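Local coordinates for protein malate dehydrogenase (Picrophilus torridus, PDB 4BGV) that probably catalyses the reversible, NAD-dependent oxidation of (S)-malate to oxaloacetate in the tricarboxylic acid cycle, at residues 97-102 with 314-319; 29-33 with 69-73; 104-109 with 133-138. All coordinates share one frame; numbering follows the deposited sequence.

Contact 1 (97-102 with 314-319)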
loop_
_atom_site.group_PDB
_atom_site.type_symbol
_atom_site.label_atom_id
_atom_site.label_comp_id
_atom_site.label_asym_id
_atom_site.label_seq_id
_atom_site.Cartn_x
_atom_site.Cartn_y
_atom_site.Cartn_z
ATOM N N LEU A 97 -3.484 -6.447 -38.724
ATOM C CA LEU A 97 -4.646 -5.643 -38.364
ATOM C C LEU A 97 -5.917 -6.431 -38.658
ATOM O O LEU A 97 -6.823 -6.489 -37.838
ATOM C CB LEU A 97 -4.666 -4.331 -39.158
ATOM C CG LEU A 97 -5.756 -3.333 -38.741
ATOM C CD1 LEU A 97 -5.339 -2.571 -37.505
ATOM C CD2 LEU A 97 -6.123 -2.370 -39.869
ATOM N N LEU A 98 -5.969 -7.042 -39.837
ATOM C CA LEU A 98 -7.127 -7.837 -40.235
ATOM C C LEU A 98 -7.351 -9.037 -39.321
ATOM O O LEU A 98 -8.481 -9.302 -38.899
ATOM C CB LEU A 98 -6.996 -8.287 -41.694
ATOM C CG LEU A 98 -7.270 -7.122 -42.645
ATOM C CD1 LEU A 98 -7.018 -7.510 -44.089
ATOM C CD2 LEU A 98 -8.701 -6.628 -42.458
ATOM N N LYS A 99 -6.273 -9.752 -39.013
ATOM C CA LYS A 99 -6.343 -10.880 -38.086
ATOM C C LYS A 99 -6.927 -10.447 -36.749
ATOM O O LYS A 99 -7.801 -11.111 -36.188
ATOM C CB LYS A 99 -4.956 -11.480 -37.860
ATOM C CG LYS A 99 -4.943 -12.660 -36.889
ATOM C CD LYS A 99 -5.743 -13.840 -37.435
ATOM C CE LYS A 99 -5.765 -15.015 -36.461
ATOM N NZ LYS A 99 -6.483 -16.205 -37.018
ATOM N N ASN A 100 -6.436 -9.329 -36.229
ATOM C CA ASN A 100 -6.894 -8.884 -34.921
ATOM C C ASN A 100 -8.328 -8.354 -34.950
ATOM O O ASN A 100 -9.071 -8.550 -33.994
ATOM C CB ASN A 100 -5.925 -7.868 -34.310
ATOM C CG ASN A 100 -4.704 -8.532 -33.716
ATOM O OD1 ASN A 100 -4.773 -9.668 -33.234
ATOM N ND2 ASN A 100 -3.575 -7.842 -33.764
ATOM N N ILE A 101 -8.718 -7.689 -36.041
ATOM C CA ILE A 101 -10.088 -7.195 -36.164
ATOM C C ILE A 101 -11.076 -8.367 -36.082
ATOM O O ILE A 101 -12.125 -8.273 -35.433
ATOM C CB ILE A 101 -10.288 -6.370 -37.469
ATOM C CG1 ILE A 101 -9.642 -4.988 -37.316
ATOM C CG2 ILE A 101 -11.761 -6.189 -37.771
ATOM C CD1 ILE A 101 -9.506 -4.218 -38.620
ATOM N N GLY A 102 -10.720 -9.480 -36.722
ATOM C CA GLY A 102 -11.545 -10.672 -36.685
ATOM C C GLY A 102 -11.658 -11.222 -35.276
ATOM O O GLY A 102 -12.727 -11.664 -34.865
ATOM N N ILE A 314 -10.837 0.195 -43.013
ATOM C CA ILE A 314 -10.490 -1.213 -43.189
ATOM C C ILE A 314 -11.360 -2.094 -42.284
ATOM O O ILE A 314 -11.848 -3.145 -42.712
ATOM C CB ILE A 314 -8.982 -1.453 -42.929
ATOM C CG1 ILE A 314 -8.155 -0.783 -44.033
ATOM C CG2 ILE A 314 -8.666 -2.950 -42.848
ATOM C CD1 ILE A 314 -6.670 -0.802 -43.786
ATOM N N ALA A 315 -11.576 -1.646 -41.046
ATOM C CA ALA A 315 -12.458 -2.360 -40.123
ATOM C C ALA A 315 -13.902 -2.409 -40.633
ATOM O O ALA A 315 -14.544 -3.467 -40.600
ATOM C CB ALA A 315 -12.393 -1.748 -38.740
ATOM N N ASP A 316 -14.408 -1.274 -41.114
ATOM C CA ASP A 316 -15.731 -1.240 -41.752
ATOM C C ASP A 316 -15.834 -2.274 -42.878
ATOM O O ASP A 316 -16.789 -3.046 -42.935
ATOM C CB ASP A 316 -16.038 0.144 -42.331
ATOM C CG ASP A 316 -16.213 1.201 -41.262
ATOM O OD1 ASP A 316 -16.474 0.837 -40.095
ATOM O OD2 ASP A 316 -16.097 2.397 -41.602
ATOM N N ASP A 317 -14.844 -2.275 -43.766
ATOM C CA ASP A 317 -14.818 -3.193 -44.897
ATOM C C ASP A 317 -14.817 -4.652 -44.447
ATOM O O ASP A 317 -15.552 -5.473 -44.999
ATOM C CB ASP A 317 -13.610 -2.903 -45.794
ATOM C CG ASP A 317 -13.473 -3.895 -46.927
ATOM O OD1 ASP A 317 -14.206 -3.769 -47.935
ATOM O OD2 ASP A 317 -12.617 -4.800 -46.814
ATOM N N TYR A 318 -13.999 -4.973 -43.445
ATOM C CA TYR A 318 -13.998 -6.323 -42.889
ATOM C C TYR A 318 -15.386 -6.717 -42.391
ATOM O O TYR A 318 -15.870 -7.805 -42.698
ATOM C CB TYR A 318 -12.981 -6.465 -41.749
ATOM C CG TYR A 318 -12.918 -7.865 -41.171
ATOM C CD1 TYR A 318 -12.092 -8.829 -41.733
ATOM C CD2 TYR A 318 -13.683 -8.222 -40.062
ATOM C CE1 TYR A 318 -12.032 -10.110 -41.212
ATOM C CE2 TYR A 318 -13.631 -9.499 -39.533
ATOM C CZ TYR A 318 -12.802 -10.438 -40.108
ATOM O OH TYR A 318 -12.739 -11.710 -39.591
ATOM N N PHE A 319 -16.015 -5.839 -41.613
ATOM C CA PHE A 319 -17.338 -6.131 -41.060
ATOM C C PHE A 319 -18.379 -6.279 -42.169
ATOM O O PHE A 319 -19.255 -7.145 -42.104
ATOM C CB PHE A 319 -17.770 -5.059 -40.051
ATOM C CG PHE A 319 -17.323 -5.335 -38.636
ATOM C CD1 PHE A 319 -16.022 -5.062 -38.237
ATOM C CD2 PHE A 319 -18.209 -5.858 -37.705
ATOM C CE1 PHE A 319 -15.609 -5.310 -36.941
ATOM C CE2 PHE A 319 -17.806 -6.109 -36.398
ATOM C CZ PHE A 319 -16.501 -5.836 -36.016
HETATM O O HOH W 1 -9.960 -12.151 -39.585
HETATM O O HOH W 2 -14.319 -12.260 -37.703
#
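The hydroxyl of Tyr318 is tied to Leu98 through water 1, which sits 2.8 Å from Tyr318 OH and donates onward to Leu98 O. A second water, near the ring plane, lies suspiciously close to the same hydroxyl and donates only a weak hydrogen bond to Gly102 O. No direct hydrogen bond joins the two helices. The hydroxyl also lies against the backbone of Gly102, with Tyr318 OH 3.3 Å from Gly102 CA. A CB on residue 102 would run into the phenol oxygen. Tyr318 gets there by swinging CG anti to its own N (chi1 -178°), which carries the ring across to helix 97-102.

Behind the hydroxyl the contact is greasy. Ile101 splits its two branches: CG2 meets the tyrosine ring obliquely, 3.6 Å from Tyr318 CD2, and also approaches Phe319, while CD1 rests 3.8 Å from Ala315 CB. Toward the N-terminal ends of the two segments, Ile314 CG2 meets Leu98 CD2 at 3.7 Å, the side chains crossing at about a right angle; the same methyl also touches Leu97 CD2, at 4.0 Å. The segment axes, 10.4 Å apart, cross at -57°. This is part of the interface between the NAD-binding and C-terminal domains of the LDH/MDH fold, where helix 295-321 lies against helix 93-114.

Contact 2 (29-33 with 69-73)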
loop_
_atom_site.group_PDB
_atom_site.type_symbol
_atom_site.label_atom_id
_atom_site.label_comp_id
_atom_site.label_asym_id
_atom_site.label_seq_id
_atom_site.Cartn_x
_atom_site.Cartn_y
_atom_site.Cartn_z
ATOM N N ILE A 29 -11.268 -11.464 -9.998
ATOM C CA ILE A 29 -10.672 -11.461 -11.322
ATOM C C ILE A 29 -10.879 -12.817 -11.976
ATOM O O ILE A 29 -10.445 -13.839 -11.441
ATOM C CB ILE A 29 -9.175 -11.168 -11.218
ATOM C CG1 ILE A 29 -8.943 -9.769 -10.629
ATOM C CG2 ILE A 29 -8.503 -11.241 -12.590
ATOM C CD1 ILE A 29 -7.794 -9.728 -9.669
ATOM N N TYR A 30 -11.584 -12.829 -13.102
ATOM C CA TYR A 30 -11.753 -14.045 -13.906
ATOM C C TYR A 30 -10.939 -13.946 -15.201
ATOM O O TYR A 30 -11.065 -12.962 -15.951
ATOM C CB TYR A 30 -13.227 -14.278 -14.257
ATOM C CG TYR A 30 -14.083 -14.808 -13.117
ATOM C CD1 TYR A 30 -13.694 -14.655 -11.796
ATOM C CD2 TYR A 30 -15.278 -15.480 -13.375
ATOM C CE1 TYR A 30 -14.475 -15.145 -10.756
ATOM C CE2 TYR A 30 -16.064 -15.965 -12.348
ATOM C CZ TYR A 30 -15.660 -15.795 -11.041
ATOM O OH TYR A 30 -16.441 -16.281 -10.005
ATOM N N ILE A 31 -10.097 -14.949 -15.458
ATOM C CA ILE A 31 -9.182 -14.904 -16.604
ATOM C C ILE A 31 -9.652 -15.921 -17.634
ATOM O O ILE A 31 -10.098 -17.011 -17.271
ATOM C CB ILE A 31 -7.714 -15.226 -16.192
ATOM C CG1 ILE A 31 -7.308 -14.431 -14.944
ATOM C CG2 ILE A 31 -6.735 -14.939 -17.337
ATOM C CD1 ILE A 31 -5.924 -14.780 -14.451
ATOM N N PHE A 32 -9.562 -15.555 -18.915
ATOM C CA PHE A 32 -10.007 -16.417 -20.015
ATOM C C PHE A 32 -8.932 -16.548 -21.093
ATOM O O PHE A 32 -8.270 -15.572 -21.443
ATOM C CB PHE A 32 -11.294 -15.857 -20.648
ATOM C CG PHE A 32 -12.432 -15.719 -19.670
ATOM C CD1 PHE A 32 -12.498 -14.623 -18.805
ATOM C CD2 PHE A 32 -13.416 -16.695 -19.594
ATOM C CE1 PHE A 32 -13.529 -14.510 -17.877
ATOM C CE2 PHE A 32 -14.460 -16.585 -18.685
ATOM C CZ PHE A 32 -14.519 -15.489 -17.819
ATOM N N ASP A 33 -8.767 -17.760 -21.618
ATOM C CA ASP A 33 -7.836 -17.998 -22.708
ATOM C C ASP A 33 -8.219 -19.267 -23.459
ATOM O O ASP A 33 -8.667 -20.256 -22.866
ATOM C CB ASP A 33 -6.387 -18.100 -22.219
ATOM C CG ASP A 33 -5.379 -17.815 -23.335
ATOM O OD1 ASP A 33 -5.149 -18.710 -24.172
ATOM O OD2 ASP A 33 -4.853 -16.682 -23.409
ATOM N N LYS A 69 -17.821 -21.209 -22.251
ATOM C CA LYS A 69 -17.119 -20.772 -21.035
ATOM C C LYS A 69 -17.146 -19.262 -20.809
ATOM O O LYS A 69 -16.978 -18.798 -19.680
ATOM C CB LYS A 69 -15.685 -21.292 -21.018
ATOM C CG LYS A 69 -15.597 -22.763 -20.598
ATOM C CD LYS A 69 -15.742 -22.896 -19.099
ATOM C CE LYS A 69 -16.207 -24.287 -18.717
ATOM N NZ LYS A 69 -15.458 -25.333 -19.467
ATOM N N TYR A 70 -17.356 -18.484 -21.867
ATOM C CA TYR A 70 -17.466 -17.031 -21.705
ATOM C C TYR A 70 -18.675 -16.648 -20.850
ATOM O O TYR A 70 -18.787 -15.510 -20.410
ATOM C CB TYR A 70 -17.560 -16.329 -23.060
ATOM C CG TYR A 70 -16.235 -16.069 -23.739
ATOM C CD1 TYR A 70 -15.285 -15.242 -23.153
ATOM C CD2 TYR A 70 -15.950 -16.620 -24.981
ATOM C CE1 TYR A 70 -14.084 -14.980 -23.783
ATOM C CE2 TYR A 70 -14.753 -16.356 -25.622
ATOM C CZ TYR A 70 -13.827 -15.540 -25.019
ATOM O OH TYR A 70 -12.632 -15.279 -25.646
ATOM N N ALA A 71 -19.584 -17.597 -20.623
ATOM C CA ALA A 71 -20.711 -17.368 -19.711
ATOM C C ALA A 71 -20.243 -16.928 -18.318
ATOM O O ALA A 71 -20.950 -16.200 -17.619
ATOM C CB ALA A 71 -21.603 -18.623 -19.622
ATOM N N GLU A 72 -19.039 -17.360 -17.934
ATOM C CA GLU A 72 -18.431 -16.975 -16.666
ATOM C C GLU A 72 -18.096 -15.479 -16.532
ATOM O O GLU A 72 -17.763 -15.017 -15.443
ATOM C CB GLU A 72 -17.185 -17.836 -16.378
ATOM C CG GLU A 72 -17.486 -19.328 -16.208
ATOM C CD GLU A 72 -18.194 -19.634 -14.904
ATOM O OE1 GLU A 72 -18.380 -18.697 -14.096
ATOM O OE2 GLU A 72 -18.560 -20.810 -14.679
ATOM N N MET A 73 -18.205 -14.716 -17.614
ATOM C CA MET A 73 -18.011 -13.264 -17.543
ATOM C C MET A 73 -19.223 -12.542 -16.973
ATOM O O MET A 73 -19.130 -11.369 -16.645
ATOM C CB MET A 73 -17.695 -12.669 -18.928
ATOM C CG MET A 73 -16.393 -13.164 -19.543
ATOM S SD MET A 73 -15.929 -12.144 -20.960
ATOM C CE MET A 73 -17.329 -12.356 -22.052
#
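Phe32 reaches from its strand into the short 3-10 turn 69-73, and its ring is met by four of that turn's five residues. From CB, which points at the turn, CG sits anti to the carbonyl carbon (chi1 -58°), and the ring is carried in among Lys69, Tyr70, Glu72 and Met73. CD2 comes first, 4.3 Å from Tyr70 CD1; the Phe32 and Tyr70 rings are nearly parallel, at 23°, but slid so far apart that they barely overlap. One step on, Phe32 CE2 has Lys69 O at 3.5 Å, close to the ring plane. That carbonyl is already engaged within the turn, where Lys69 O accepts from Glu72 N at 3.1 Å. Also at this edge, and in the ring plane, lies Glu72 CB, 3.8 Å from Phe32 CE2. At the tip, Met73 CG lies over one face of the ring, 3.4 Å from Phe32 CZ and nearly as near to CE1. Met73 SD stands above the face too, 18° off the ring normal and 4.8 Å from the centroid of the Phe32 ring, a rather distant Met-aromatic contact.

Two residues back on the same side of the strand, Tyr30 lays CD2 3.3 Å from Glu72 O, the carbonyl coming in obliquely to the ring. Lys4 NZ donates to that same oxygen, while Tyr30 OH is hydrogen-bonded to Asp58. Phe62 adds a further ring beside Phe32.

Asp33, pointing away from the turn, accepts from Ala10 N in the glycine-rich loop. All this belongs to the Rossmann fold: the second strand of the parallel sheet ends in an acidic residue, here Asp33, that probably binds NAD, and the turn 69-73 packs over the face of the sheet from which Tyr30 and Phe32 project.

Contact 3 (104-109 with 133-138)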
loop_
_atom_site.group_PDB
_atom_site.type_symbol
_atom_site.label_atom_id
_atom_site.label_comp_id
_atom_site.label_asym_id
_atom_site.label_seq_id
_atom_site.Cartn_x
_atom_site.Cartn_y
_atom_site.Cartn_z
ATOM N N MET A 104 -11.376 -9.418 -32.525
ATOM C CA MET A 104 -12.217 -8.477 -31.786
ATOM C C MET A 104 -13.688 -8.705 -32.111
ATOM O O MET A 104 -14.542 -8.581 -31.233
ATOM C CB MET A 104 -11.847 -7.015 -32.099
ATOM C CG MET A 104 -10.434 -6.591 -31.692
ATOM S SD MET A 104 -10.093 -6.756 -29.924
ATOM C CE MET A 104 -9.256 -8.334 -29.899
ATOM N N LYS A 105 -13.979 -9.025 -33.371
ATOM C CA LYS A 105 -15.357 -9.284 -33.781
ATOM C C LYS A 105 -15.942 -10.454 -32.978
ATOM O O LYS A 105 -17.025 -10.335 -32.405
ATOM C CB LYS A 105 -15.473 -9.513 -35.303
ATOM C CG LYS A 105 -16.916 -9.668 -35.793
ATOM C CD LYS A 105 -17.031 -9.533 -37.322
ATOM C CE LYS A 105 -18.490 -9.641 -37.796
ATOM N NZ LYS A 105 -19.087 -10.986 -37.515
ATOM N N SER A 106 -15.221 -11.568 -32.910
ATOM C CA SER A 106 -15.726 -12.720 -32.173
ATOM C C SER A 106 -15.733 -12.481 -30.660
ATOM O O SER A 106 -16.655 -12.917 -29.968
ATOM C CB SER A 106 -14.960 -14.002 -32.530
ATOM O OG SER A 106 -13.644 -13.971 -32.013
ATOM N N VAL A 107 -14.709 -11.798 -30.143
ATOM C CA VAL A 107 -14.707 -11.427 -28.728
ATOM C C VAL A 107 -15.886 -10.513 -28.395
ATOM O O VAL A 107 -16.586 -10.731 -27.401
ATOM C CB VAL A 107 -13.370 -10.786 -28.276
ATOM C CG1 VAL A 107 -13.532 -10.083 -26.938
ATOM C CG2 VAL A 107 -12.280 -11.856 -28.171
ATOM N N GLY A 108 -16.123 -9.511 -29.239
ATOM C CA GLY A 108 -17.225 -8.584 -29.022
ATOM C C GLY A 108 -18.584 -9.256 -29.088
ATOM O O GLY A 108 -19.509 -8.899 -28.347
ATOM N N GLU A 109 -18.710 -10.236 -29.981
ATOM C CA GLU A 109 -19.940 -11.027 -30.059
ATOM C C GLU A 109 -20.181 -11.849 -28.795
ATOM O O GLU A 109 -21.312 -11.949 -28.327
ATOM C CB GLU A 109 -19.954 -11.899 -31.327
ATOM C CG GLU A 109 -20.220 -11.040 -32.577
ATOM C CD GLU A 109 -19.821 -11.708 -33.879
ATOM O OE1 GLU A 109 -19.262 -12.833 -33.844
ATOM O OE2 GLU A 109 -20.066 -11.094 -34.940
ATOM N N ALA A 133 -13.603 -1.898 -33.422
ATOM C CA ALA A 133 -14.109 -3.226 -33.765
ATOM C C ALA A 133 -14.969 -3.821 -32.643
ATOM O O ALA A 133 -16.005 -4.436 -32.904
ATOM C CB ALA A 133 -12.958 -4.167 -34.115
ATOM N N ILE A 134 -14.531 -3.653 -31.399
ATOM C CA ILE A 134 -15.303 -4.161 -30.261
ATOM C C ILE A 134 -16.683 -3.493 -30.229
ATOM O O ILE A 134 -17.701 -4.148 -29.973
ATOM C CB ILE A 134 -14.545 -3.968 -28.925
ATOM C CG1 ILE A 134 -13.370 -4.955 -28.820
ATOM C CG2 ILE A 134 -15.482 -4.140 -27.714
ATOM C CD1 ILE A 134 -13.781 -6.447 -28.662
ATOM N N TYR A 135 -16.706 -2.195 -30.527
ATOM C CA TYR A 135 -17.932 -1.422 -30.584
ATOM C C TYR A 135 -18.858 -1.966 -31.675
ATOM O O TYR A 135 -20.027 -2.228 -31.433
ATOM C CB TYR A 135 -17.602 0.058 -30.858
ATOM C CG TYR A 135 -18.819 0.903 -31.152
ATOM C CD1 TYR A 135 -19.914 0.890 -30.290
ATOM C CD2 TYR A 135 -18.879 1.714 -32.279
ATOM C CE1 TYR A 135 -21.034 1.662 -30.545
ATOM C CE2 TYR A 135 -20.000 2.499 -32.538
ATOM C CZ TYR A 135 -21.074 2.460 -31.663
ATOM O OH TYR A 135 -22.195 3.229 -31.896
ATOM N N LYS A 136 -18.321 -2.158 -32.873
ATOM C CA LYS A 136 -19.129 -2.675 -33.981
ATOM C C LYS A 136 -19.688 -4.078 -33.707
ATOM O O LYS A 136 -20.803 -4.398 -34.121
ATOM C CB LYS A 136 -18.331 -2.649 -35.288
ATOM C CG LYS A 136 -18.029 -1.240 -35.786
ATOM C CD LYS A 136 -17.159 -1.287 -37.039
ATOM C CE LYS A 136 -17.912 -1.874 -38.229
ATOM N NZ LYS A 136 -18.788 -0.852 -38.879
ATOM N N ALA A 137 -18.926 -4.903 -32.998
ATOM C CA ALA A 137 -19.325 -6.293 -32.773
ATOM C C ALA A 137 -20.273 -6.452 -31.588
ATOM O O ALA A 137 -21.152 -7.308 -31.614
ATOM C CB ALA A 137 -18.091 -7.178 -32.575
ATOM N N SER A 138 -20.071 -5.654 -30.544
ATOM C CA SER A 138 -20.784 -5.854 -29.285
ATOM C C SER A 138 -22.069 -5.036 -29.168
ATOM O O SER A 138 -22.968 -5.425 -28.442
ATOM C CB SER A 138 -19.887 -5.539 -28.085
ATOM O OG SER A 138 -19.652 -4.139 -27.976
#
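Ile134 laps its CD1 onto the backbone of helix 104-109, 3.4 Å from Met104 O, with Val107 CG1 and Gly108 N close by. Its CB does not aim at that helix; the bend at chi2 (-69°) turns CD1 inward. Ile134 CG1 itself lies 3.9 Å from Met104 SD. Met104 CB in turn presses on Ala133 CB. The tight spot is Gly108. Ala137 puts its methyl over this glycine and 3.3 Å from Lys105 O, in a place that a CB on residue 108 would contest. At the next residue, Ser138 CA makes a bent CA-H...O contact with Gly108 O at 3.4 Å. With so little between them the segment axes approach to 7.4 Å, crossing at -47°. Ser138 OG turns back to Ile134 O at 2.8 Å, arriving on the face of that carbonyl opposite to Ser138 N, so two donors hold one buried oxygen.

On the outer flank Glu109 CG passes near Ala137 O, and Glu109 OE2 forms a salt bridge with Lys105 NZ, 2.8 Å away on the syn side and one turn back along the same helix. An alanine in place of Glu109 lacks that CG and would probably leave the Lys105 ammonium without its carboxylate mate. Around the pair, Met104 and Val107 rest on Val81 of the central strand 78-81, and Phe319 of helix 295-321 packs against Lys105, Ala133 and Ala137.

How the contacts relate
From the N terminus, contact 2 closes first: the chain leaves strand 28-33, runs through helix 38-47 and strand 59-63, and returns in the turn at 69-73. Strand 78-81 then leads into helix 93-114, which carries one half of both other contacts. Contact 3 closes a short loop around strand 119-122, and it is nested within the far larger loop of contact 1, which ends only on helix 295-321. Contacts 1 and 3 touch, through the Asp316-Lys136 salt bridge and the Phe319 ring, so three helices join across the two domains. Contact 2 stands in series before them, brushing contact 3 where Tyr70 OH nears Val107 CG2.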